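Local coordinates for protein putative NADPH-dependent oxidoreductase (Desulfitobacterium hafniense DCB-2, PDB 3DB2) that probably acts as an NADPH-dependent oxidoreductase or dehydrogenase of the Gfo/Idh/MocA family, with a Rossmann-fold domain for the nucleotide, at residues 108-111 and 112-116; 346-349 and 350-353. All coordinates share one frame; numbering follows the deposited sequence.

Contact 1: residues 108-111 and 112-116; sequences RIDQ and VIKET
Lys114 reaches back one turn of its helix toward Asp110 and Gln111. Its chain is bent at the third torsion (chi3 -52°), and this turns the ammonium group back over the preceding turn. Lys114 CE rests 3.4 Å from Asp110 O. Lys114 NZ ends 3.8 Å from Asp110 OD2, a long salt bridge, and 3.6 Å from Gln111 OE1. The Asp110 side chain lies obliquely against the lysine chain, while the Gln111 side chain runs across it at about a right angle. Asp110 probably steadies the positive charge weakly; Gln111 OE1 merely lies nearby.

Gln111 also faces Glu115. Its own bend at chi2 (84°) carries the amide to the carboxylate, and the two planes stand 84° apart. Gln111 NE2 is modelled 2.5 Å from Glu115 OE2, very short for a hydrogen bond and far from straight, so its detail is doubtful. These polar groups lie on the more exposed part of the helix.

Ile109 and Ile113 lie on the side facing strand 120-123. Ile109 CG2 meets Ile113 CG1 loosely at 4.4 Å, and both residues pack on Phe120. Ile109 and Val112 also touch helix 79-88, where Arg108 forms a salt bridge with Glu84. At the far end, Thr116 OG1 donates to Val112 O at 2.6 Å. That carbonyl also accepts from Thr116 N, so two donors hold it.

Regular i to i+4 backbone bonds, such as Glu115 N to Gln111 O at 2.8 Å, join the successive turns. This is an amphipathic helix, the crossover of a beta-alpha-beta unit in the Rossmann fold.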
loop_
_atom_site.group_PDB
_atom_site.type_symbol
_atom_site.label_atom_id
_atom_site.label_comp_id
_atom_site.label_asym_id
_atom_site.label_seq_id
_atom_site.Cartn_x
_atom_site.Cartn_y
_atom_site.Cartn_z
ATOM N N ARG C 108 -7.699 -30.112 -12.316
ATOM C CA ARG C 108 -7.881 -30.936 -13.507
ATOM C C ARG C 108 -6.780 -30.629 -14.506
ATOM O O ARG C 108 -6.322 -31.528 -15.183
ATOM C CB ARG C 108 -9.262 -30.684 -14.112
ATOM C CG ARG C 108 -10.335 -31.561 -13.460
ATOM C CD ARG C 108 -11.733 -31.038 -13.751
ATOM N NE ARG C 108 -12.019 -31.023 -15.186
ATOM C CZ ARG C 108 -13.078 -30.456 -15.740
ATOM N NH1 ARG C 108 -13.968 -29.856 -14.957
ATOM N NH2 ARG C 108 -13.253 -30.489 -17.055
ATOM N N ILE C 109 -6.361 -29.370 -14.587
ATOM C CA ILE C 109 -5.408 -28.953 -15.597
ATOM C C ILE C 109 -4.022 -29.446 -15.223
ATOM O O ILE C 109 -3.233 -29.949 -16.018
ATOM C CB ILE C 109 -5.462 -27.428 -15.765
ATOM C CG1 ILE C 109 -6.793 -26.930 -16.324
ATOM C CG2 ILE C 109 -4.286 -26.956 -16.587
ATOM C CD1 ILE C 109 -7.011 -25.447 -16.092
ATOM N N ASP C 110 -3.657 -29.340 -13.949
ATOM C CA ASP C 110 -2.371 -29.903 -13.518
ATOM C C ASP C 110 -2.328 -31.400 -13.825
ATOM O O ASP C 110 -1.345 -31.933 -14.329
ATOM C CB ASP C 110 -2.191 -29.587 -12.041
ATOM C CG ASP C 110 -0.818 -29.869 -11.465
ATOM O OD1 ASP C 110 0.190 -29.828 -12.197
ATOM O OD2 ASP C 110 -0.753 -30.148 -10.242
ATOM N N GLN C 111 -3.431 -32.088 -13.565
ATOM C CA GLN C 111 -3.444 -33.547 -13.717
ATOM C C GLN C 111 -3.304 -34.003 -15.159
ATOM O O GLN C 111 -2.529 -34.899 -15.515
ATOM C CB GLN C 111 -4.762 -34.032 -13.118
ATOM C CG GLN C 111 -5.055 -35.473 -13.518
ATOM C CD GLN C 111 -4.365 -36.486 -12.626
ATOM O OE1 GLN C 111 -3.489 -36.141 -11.830
ATOM N NE2 GLN C 111 -4.786 -37.743 -12.789
ATOM N N VAL C 112 -4.077 -33.353 -16.039
ATOM C CA VAL C 112 -3.997 -33.761 -17.468
ATOM C C VAL C 112 -2.672 -33.408 -18.088
ATOM O O VAL C 112 -2.212 -34.099 -19.004
ATOM C CB VAL C 112 -5.198 -33.179 -18.229
ATOM C CG1 VAL C 112 -4.997 -31.705 -18.580
ATOM C CG2 VAL C 112 -5.486 -33.977 -19.509
ATOM N N ILE C 113 -1.999 -32.341 -17.640
ATOM C CA ILE C 113 -0.653 -32.034 -18.110
ATOM C C ILE C 113 0.335 -33.069 -17.559
ATOM O O ILE C 113 1.198 -33.561 -18.287
ATOM C CB ILE C 113 -0.201 -30.624 -17.715
ATOM C CG1 ILE C 113 -1.100 -29.509 -18.272
ATOM C CG2 ILE C 113 1.252 -30.319 -18.077
ATOM C CD1 ILE C 113 -1.377 -29.498 -19.750
ATOM N N LYS C 114 0.190 -33.427 -16.284
ATOM C CA LYS C 114 1.018 -34.513 -15.755
ATOM C C LYS C 114 0.829 -35.774 -16.592
ATOM O O LYS C 114 1.806 -36.295 -17.139
ATOM C CB LYS C 114 0.664 -34.731 -14.273
ATOM C CG LYS C 114 1.216 -33.661 -13.340
ATOM C CD LYS C 114 0.804 -33.757 -11.886
ATOM C CE LYS C 114 -0.691 -33.869 -11.670
ATOM N NZ LYS C 114 -1.114 -33.964 -10.237
ATOM N N GLU C 115 -0.414 -36.222 -16.700
ATOM C CA GLU C 115 -0.804 -37.386 -17.475
ATOM C C GLU C 115 -0.181 -37.388 -18.876
ATOM O O GLU C 115 0.558 -38.294 -19.265
ATOM C CB GLU C 115 -2.316 -37.482 -17.686
ATOM C CG GLU C 115 -3.077 -38.264 -16.652
ATOM C CD GLU C 115 -4.477 -37.742 -16.385
ATOM O OE1 GLU C 115 -5.067 -37.103 -17.278
ATOM O OE2 GLU C 115 -5.003 -37.982 -15.267
ATOM N N THR C 116 -0.503 -36.358 -19.649
ATOM C CA THR C 116 -0.116 -36.341 -21.064
ATOM C C THR C 116 1.324 -35.947 -21.296
ATOM O O THR C 116 1.926 -36.335 -22.310
ATOM C CB THR C 116 -1.093 -35.412 -21.802
ATOM O OG1 THR C 116 -0.996 -34.103 -21.257
ATOM C CG2 THR C 116 -2.545 -35.832 -21.523
#

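Contact 2: residues 346-349 and 350-353; sequences PVEI and AEII
The extended Glu351 side chain reaches back to the backbone N-H of Glu348. The bond from Glu348 N to Glu351 OE2 is 3.1 Å long and fairly straight (164°). The donor meets the oxygen from above the carboxylate plane. Val347 flanks the same group: Val347 CG1 lies 3.9 Å from Glu351 OE2, and the two side chains cross at about a right angle. In return, Glu351 N donates to Glu348 O at 3.1 Å, from well above the carbonyl plane. The carboxylate bond to the N-H three residues earlier resembles the reciprocal half of a capping box; Glu348 OE1 instead forms a salt bridge with Arg199.

Ile349 O is held by two donors. Ile353 N approaches it nearly end-on, and Ile352 N comes to Ile349 O from above the carbonyl plane at 3.0 Å. Next to this, Ile349 CG2 touches Ile353 CD1 at 3.6 Å. With CG2 of Ile349 trans to its backbone N, that methyl is the branch that meets Ile353.

The turn leads from strand 347-348 into the short C-terminal helix. Within this chain the strand is an outermost one of the large mixed sheet of the Gfo/Idh/MocA C-terminal domain. It pairs antiparallel with strand 197-205, through Val347 with Val200.

Outside this shell, Arg345 forms a salt bridge with Glu351 OE1. Val347, Ile352 and Ile353 pack on helix 324-343, and Pro346 touches Lys344 of the second subunit.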
loop_
_atom_site.group_PDB
_atom_site.type_symbol
_atom_site.label_atom_id
_atom_site.label_comp_id
_atom_site.label_asym_id
_atom_site.label_seq_id
_atom_site.Cartn_x
_atom_site.Cartn_y
_atom_site.Cartn_z
ATOM N N PRO C 346 -7.273 -14.419 8.749
ATOM C CA PRO C 346 -6.190 -14.795 7.837
ATOM C C PRO C 346 -6.305 -16.273 7.444
ATOM O O PRO C 346 -6.794 -17.122 8.201
ATOM C CB PRO C 346 -4.916 -14.616 8.650
ATOM C CG PRO C 346 -5.369 -14.647 10.061
ATOM C CD PRO C 346 -6.762 -14.060 10.078
ATOM N N VAL C 347 -5.833 -16.579 6.250
ATOM C CA VAL C 347 -6.028 -17.890 5.640
ATOM C C VAL C 347 -4.705 -18.374 5.089
ATOM O O VAL C 347 -4.064 -17.614 4.332
ATOM C CB VAL C 347 -7.047 -17.829 4.492
ATOM C CG1 VAL C 347 -7.096 -19.192 3.791
ATOM C CG2 VAL C 347 -8.408 -17.419 5.027
ATOM N N GLU C 348 -4.320 -19.575 5.491
ATOM C CA GLU C 348 -3.085 -20.210 5.031
ATOM C C GLU C 348 -3.326 -20.657 3.581
ATOM O O GLU C 348 -4.370 -21.170 3.222
ATOM C CB GLU C 348 -2.670 -21.402 5.873
ATOM C CG GLU C 348 -2.502 -21.148 7.362
ATOM C CD GLU C 348 -1.402 -20.134 7.632
ATOM O OE1 GLU C 348 -0.243 -20.415 7.264
ATOM O OE2 GLU C 348 -1.754 -19.083 8.195
ATOM N N ILE C 349 -2.331 -20.478 2.721
ATOM C CA ILE C 349 -2.475 -20.989 1.360
ATOM C C ILE C 349 -2.581 -22.506 1.378
ATOM O O ILE C 349 -3.206 -23.133 0.531
ATOM C CB ILE C 349 -1.283 -20.534 0.506
ATOM C CG1 ILE C 349 -1.081 -19.015 0.445
ATOM C CG2 ILE C 349 -1.407 -21.103 -0.895
ATOM C CD1 ILE C 349 -2.225 -18.293 -0.250
ATOM N N ALA C 350 -1.985 -23.165 2.376
ATOM C CA ALA C 350 -2.086 -24.626 2.413
ATOM C C ALA C 350 -3.521 -25.106 2.576
ATOM O O ALA C 350 -3.897 -26.181 2.094
ATOM C CB ALA C 350 -1.221 -25.157 3.553
ATOM N N GLU C 351 -4.336 -24.306 3.230
ATOM C CA GLU C 351 -5.737 -24.580 3.507
ATOM C C GLU C 351 -6.531 -24.717 2.213
ATOM O O GLU C 351 -7.575 -25.356 2.066
ATOM C CB GLU C 351 -6.381 -23.475 4.309
ATOM C CG GLU C 351 -6.093 -23.392 5.787
ATOM C CD GLU C 351 -6.955 -22.264 6.363
ATOM O OE1 GLU C 351 -8.156 -22.406 6.055
ATOM O OE2 GLU C 351 -6.423 -21.335 7.029
ATOM N N ILE C 352 -6.028 -24.040 1.192
ATOM C CA ILE C 352 -6.697 -23.977 -0.106
ATOM C C ILE C 352 -6.146 -25.148 -0.923
ATOM O O ILE C 352 -6.885 -25.948 -1.469
ATOM C CB ILE C 352 -6.442 -22.668 -0.860
ATOM C CG1 ILE C 352 -6.979 -21.414 -0.185
ATOM C CG2 ILE C 352 -6.974 -22.749 -2.296
ATOM C CD1 ILE C 352 -8.500 -21.398 -0.082
ATOM N N ILE C 353 -4.843 -25.219 -0.996
ATOM C CA ILE C 353 -4.099 -26.051 -1.926
ATOM C C ILE C 353 -4.076 -27.492 -1.429
ATOM O O ILE C 353 -4.306 -28.401 -2.217
ATOM C CB ILE C 353 -2.665 -25.510 -2.059
ATOM C CG1 ILE C 353 -2.517 -24.505 -3.197
ATOM C CG2 ILE C 353 -1.675 -26.659 -2.168
ATOM C CD1 ILE C 353 -1.133 -23.870 -3.211
#

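From the N terminus, contact 1 comes first. It lies within helix 103-116, between strands 92-96 and 120-123 of the parallel Rossmann sheet. Its two segments are continuous, so it closes no loop beyond the helical turn itself. The chain then builds the mixed sheet of the second domain and helices 302-316 and 324-343. Contact 2 follows at the very C terminus, where it closes the tight turn from strand 347-348, outermost in its sheet within this chain, into the last helix. The two contacts are in series and neither nest nor cross. Their centres are 22 Å apart, and they do not touch. Contact 1 belongs to the Rossmann-fold domain, which probably binds the dinucleotide, contact 2 to the mixed-sheet domain.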